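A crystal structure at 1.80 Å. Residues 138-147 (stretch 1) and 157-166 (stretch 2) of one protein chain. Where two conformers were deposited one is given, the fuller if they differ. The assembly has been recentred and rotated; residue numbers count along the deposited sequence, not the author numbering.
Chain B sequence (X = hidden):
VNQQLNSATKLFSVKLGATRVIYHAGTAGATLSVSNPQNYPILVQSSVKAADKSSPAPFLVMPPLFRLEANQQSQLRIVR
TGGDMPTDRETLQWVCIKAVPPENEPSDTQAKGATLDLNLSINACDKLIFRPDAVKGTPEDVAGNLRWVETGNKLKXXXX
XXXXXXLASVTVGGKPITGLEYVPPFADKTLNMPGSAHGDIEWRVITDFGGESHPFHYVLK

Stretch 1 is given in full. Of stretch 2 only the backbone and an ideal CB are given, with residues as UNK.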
# COMPACT_ATOMS: atom_id res chain seq x y z
N THR B 138 -20.34 7.75 12.39
CA THR B 138 -19.37 6.99 11.60
C THR B 138 -19.84 6.90 10.14
O THR B 138 -21.03 7.12 9.86
CB THR B 138 -19.27 5.55 12.15
OG1 THR B 138 -20.52 4.86 11.97
CG2 THR B 138 -18.90 5.56 13.61
N PRO B 139 -18.92 6.56 9.22
CA PRO B 139 -19.34 6.33 7.82
C PRO B 139 -20.47 5.30 7.75
O PRO B 139 -21.45 5.52 7.03
CB PRO B 139 -18.05 5.82 7.15
CG PRO B 139 -16.92 6.59 7.97
CD PRO B 139 -17.46 6.44 9.40
N GLU B 140 -20.39 4.20 8.51
CA GLU B 140 -21.39 3.16 8.32
C GLU B 140 -22.80 3.59 8.75
O GLU B 140 -23.77 3.08 8.20
CB GLU B 140 -20.95 1.83 8.96
CG GLU B 140 -21.06 1.77 10.47
CD GLU B 140 -20.56 0.45 11.08
OE1 GLU B 140 -20.57 -0.61 10.41
OE2 GLU B 140 -20.20 0.48 12.27
N ASP B 141 -22.89 4.56 9.66
CA ASP B 141 -24.16 5.16 10.04
C ASP B 141 -24.91 5.78 8.86
O ASP B 141 -26.13 5.79 8.87
CB ASP B 141 -23.92 6.24 11.09
CG ASP B 141 -23.50 5.68 12.43
OD1 ASP B 141 -22.95 6.48 13.24
OD2 ASP B 141 -23.74 4.46 12.69
N VAL B 142 -24.16 6.30 7.89
CA VAL B 142 -24.73 7.05 6.74
C VAL B 142 -24.39 6.44 5.38
O VAL B 142 -24.67 7.07 4.34
CB VAL B 142 -24.36 8.59 6.77
CG1 VAL B 142 -25.04 9.29 7.97
CG2 VAL B 142 -22.85 8.84 6.82
N ALA B 143 -23.82 5.23 5.37
CA ALA B 143 -23.36 4.59 4.11
C ALA B 143 -24.51 4.18 3.18
O ALA B 143 -24.31 4.02 1.96
CB ALA B 143 -22.44 3.38 4.40
N GLY B 144 -25.72 4.05 3.74
CA GLY B 144 -26.94 3.85 2.95
C GLY B 144 -27.36 5.09 2.17
O GLY B 144 -28.35 5.06 1.44
N ASN B 145 -26.61 6.19 2.33
CA ASN B 145 -26.92 7.40 1.56
C ASN B 145 -26.13 7.56 0.29
O ASN B 145 -26.32 8.55 -0.42
CB ASN B 145 -26.82 8.63 2.43
CG ASN B 145 -27.92 8.67 3.45
OD1 ASN B 145 -28.92 7.95 3.33
ND2 ASN B 145 -27.74 9.50 4.45
N LEU B 146 -25.29 6.57 -0.01
CA LEU B 146 -24.57 6.53 -1.27
C LEU B 146 -25.58 6.41 -2.39
O LEU B 146 -26.56 5.71 -2.23
CB LEU B 146 -23.60 5.34 -1.31
CG LEU B 146 -22.49 5.40 -0.26
CD1 LEU B 146 -21.37 4.43 -0.58
CD2 LEU B 146 -21.92 6.81 -0.15
N ARG B 147 -25.36 7.13 -3.48
CA ARG B 147 -26.26 7.09 -4.65
C ARG B 147 -25.49 6.45 -5.81
O ARG B 147 -24.34 6.80 -6.04
CB ARG B 147 -26.72 8.50 -5.02
CG ARG B 147 -27.77 8.50 -6.13
CD ARG B 147 -28.54 9.80 -6.24
NE ARG B 147 -27.98 10.61 -7.30
CZ ARG B 147 -28.53 10.85 -8.49
NH1 ARG B 147 -29.74 10.38 -8.81
NH2 ARG B 147 -27.87 11.60 -9.35
N UNK B 157 -20.66 5.92 -8.21
CA UNK B 157 -21.09 6.01 -6.82
C UNK B 157 -20.90 7.46 -6.38
O UNK B 157 -19.84 8.06 -6.64
CB UNK B 157 -20.31 5.04 -5.92
N UNK B 158 -21.93 7.99 -5.74
CA UNK B 158 -21.97 9.37 -5.32
C UNK B 158 -22.05 9.38 -3.80
O UNK B 158 -22.95 8.79 -3.22
CB UNK B 158 -23.14 10.12 -5.95
N UNK B 159 -21.11 10.08 -3.18
CA UNK B 159 -21.04 10.15 -1.71
C UNK B 159 -21.40 11.55 -1.21
O UNK B 159 -20.57 12.45 -1.22
CB UNK B 159 -19.64 9.77 -1.22
N UNK B 160 -22.65 11.75 -0.72
CA UNK B 160 -23.06 13.09 -0.29
C UNK B 160 -22.73 13.35 1.21
O UNK B 160 -23.22 14.31 1.80
CB UNK B 160 -24.56 13.27 -0.53
N UNK B 161 -21.88 12.51 1.80
CA UNK B 161 -21.60 12.57 3.23
C UNK B 161 -20.23 13.18 3.48
O UNK B 161 -19.42 13.24 2.56
CB UNK B 161 -21.68 11.18 3.85
N UNK B 162 -19.97 13.65 4.72
CA UNK B 162 -18.65 14.15 5.13
C UNK B 162 -17.55 13.12 5.32
O UNK B 162 -16.46 13.52 5.73
CB UNK B 162 -18.80 14.92 6.45
N UNK B 163 -17.78 11.84 4.99
CA UNK B 163 -16.83 10.78 5.31
C UNK B 163 -16.11 10.24 4.11
O UNK B 163 -16.71 10.15 3.05
CB UNK B 163 -17.55 9.63 6.02
N UNK B 164 -14.86 9.80 4.29
CA UNK B 164 -14.31 8.84 3.34
C UNK B 164 -15.07 7.54 3.43
O UNK B 164 -15.27 7.01 4.53
CB UNK B 164 -12.82 8.61 3.59
N UNK B 165 -15.42 6.99 2.27
CA UNK B 165 -16.22 5.76 2.19
C UNK B 165 -15.31 4.67 1.61
O UNK B 165 -14.98 4.67 0.42
CB UNK B 165 -17.47 5.95 1.34
N UNK B 166 -14.86 3.79 2.48
CA UNK B 166 -13.89 2.80 2.10
C UNK B 166 -14.69 1.55 1.82
O UNK B 166 -15.03 0.82 2.73
CB UNK B 166 -12.82 2.58 3.17

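Position 157 lies in a strand (phi/psi -115/132), its CA-to-CB bond sideways to stretch 1. The ideal CB is 5.5 Å from Leu146 CD1, so an aliphatic or other modest apolar group would suit. The residue is Val157, chi1 p, whose CG2 lies 4.0 Å from Leu146 CD1; its CA makes a CA-H...O contact of 3.4 Å with Arg147 O.

Position 158 pairs antiparallel with Arg147, CA to CA 4.9 Å. The backbone bonds are visible already: Arg147 N to the position's O, 2.9 Å, and its N to Arg147 O, 2.7 Å. Both side chains leave on the same face of the sheet, where the guanidinium invites an acid, though a polar amide could also serve. Glu158 (chi1 m, chi2 t) brings OE1 to 2.6 Å from Arg147 NE, near the guanidinium plane, forming a salt bridge; Arg147 NH2 adds a weak bond to OE1 at 3.2 Å.

At 159 the bond is sideways, the ideal CB 3.9 Å from Leu146 CD2. Apolar or small polar groups are possible. Asn159 lays OD1 3.6 Å from Leu146 CD2, but its polar atoms mainly serve stretch 2 itself. The backbone N of 161 donates to Asn159 OD1 at 3.1 Å. Asn159 ND2 donates to the backbone O of 163 at 2.8 Å and is also bonded elsewhere in the structure.

Position 160 (phi/psi -89/15) points toward stretch 1, the ideal CB 5.0 Å from Asn145 O. The phi permits proline, among many others. Pro160 places CG 3.4 Å from Asn145 O and CD 4.4 Å from Leu146 CD2.

Position 161 also points toward stretch 1, 4.0 Å from Val142 CG2 at its ideal CB, favouring a small or beta-branched residue. Thr161 offers CG2, 3.8 Å from Val142 CG2, while its OG1 donates to Asn159 OD1 at 2.7 Å.

Nothing of stretch 1 lies within 5.5 Å of the ideal CB at 162, so the contact scarcely constrains it; Pro162 fits its phi of -73°.

Position 163 points toward Pro139, whose CG is 3.7 Å from the ideal CB, with Val142 nearby: a broad apolar group suits. Phe163 sets CD2 3.4 Å from Pro139 CG and CD1 3.6 Å from Val142 CG2, and Thr138 C and Pro139 N lie over one ring face.

Position 164 points away, with nothing of stretch 1 within 5.5 Å of the ideal CB, so large or small side chains would fit as far as stretch 1 goes; it is Tyr164.

At 165 the CA-to-CB bond is sideways and the ideal CB is 4.6 Å from Leu146 CD1; a long flexible apolar chain could reach further. Met165 (m, m, t) does: CG is 4.0 Å from Leu146 CD2, SD 4.1 Å from Ala143 CB, and CE 4.1 Å from Val142 CG2.

At 166 the CA-to-CB bond is sideways and nothing of stretch 1 lies within 5.5 Å of the ideal CB, so stretch 1 does not choose among side chains; the residue is Asn166.

Stretch 2, residues 157-166: VENPTPFYMN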
# COMPACT_ATOMS: atom_id res chain seq x y z
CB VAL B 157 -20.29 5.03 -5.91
CG1 VAL B 157 -18.81 5.32 -5.98
CG2 VAL B 157 -20.79 5.10 -4.46
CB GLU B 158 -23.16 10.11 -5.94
CG GLU B 158 -23.18 9.88 -7.45
CD GLU B 158 -24.35 10.50 -8.17
OE1 GLU B 158 -25.37 10.79 -7.53
OE2 GLU B 158 -24.21 10.68 -9.39
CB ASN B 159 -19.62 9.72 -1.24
CG ASN B 159 -19.43 9.86 0.27
OD1 ASN B 159 -20.38 9.88 1.05
ND2 ASN B 159 -18.20 9.97 0.68
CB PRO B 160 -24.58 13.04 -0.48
CG PRO B 160 -24.90 11.59 -0.01
CD PRO B 160 -23.72 10.75 -0.55
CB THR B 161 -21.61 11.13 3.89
OG1 THR B 161 -20.37 10.47 3.69
CG2 THR B 161 -22.75 10.27 3.35
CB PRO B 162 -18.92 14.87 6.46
CG PRO B 162 -20.20 14.23 6.98
CD PRO B 162 -20.99 13.79 5.79
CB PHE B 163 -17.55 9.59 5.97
CG PHE B 163 -18.19 9.92 7.29
CD1 PHE B 163 -19.54 10.28 7.34
CD2 PHE B 163 -17.45 9.95 8.46
CE1 PHE B 163 -20.15 10.61 8.55
CE2 PHE B 163 -18.05 10.26 9.69
CZ PHE B 163 -19.41 10.60 9.73
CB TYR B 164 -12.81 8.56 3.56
CG TYR B 164 -12.00 9.77 3.24
CD1 TYR B 164 -11.41 9.92 1.99
CD2 TYR B 164 -11.88 10.81 4.17
CE1 TYR B 164 -10.68 11.07 1.68
CE2 TYR B 164 -11.14 11.97 3.87
CZ TYR B 164 -10.56 12.10 2.63
OH TYR B 164 -9.82 13.21 2.32
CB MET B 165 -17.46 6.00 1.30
CG MET B 165 -18.55 6.80 1.99
SD MET B 165 -19.38 5.79 3.27
CE MET B 165 -20.44 7.01 4.07
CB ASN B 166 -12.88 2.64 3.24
CG ASN B 166 -12.10 3.92 3.46
OD1 ASN B 166 -11.34 4.36 2.58
ND2 ASN B 166 -12.31 4.56 4.61
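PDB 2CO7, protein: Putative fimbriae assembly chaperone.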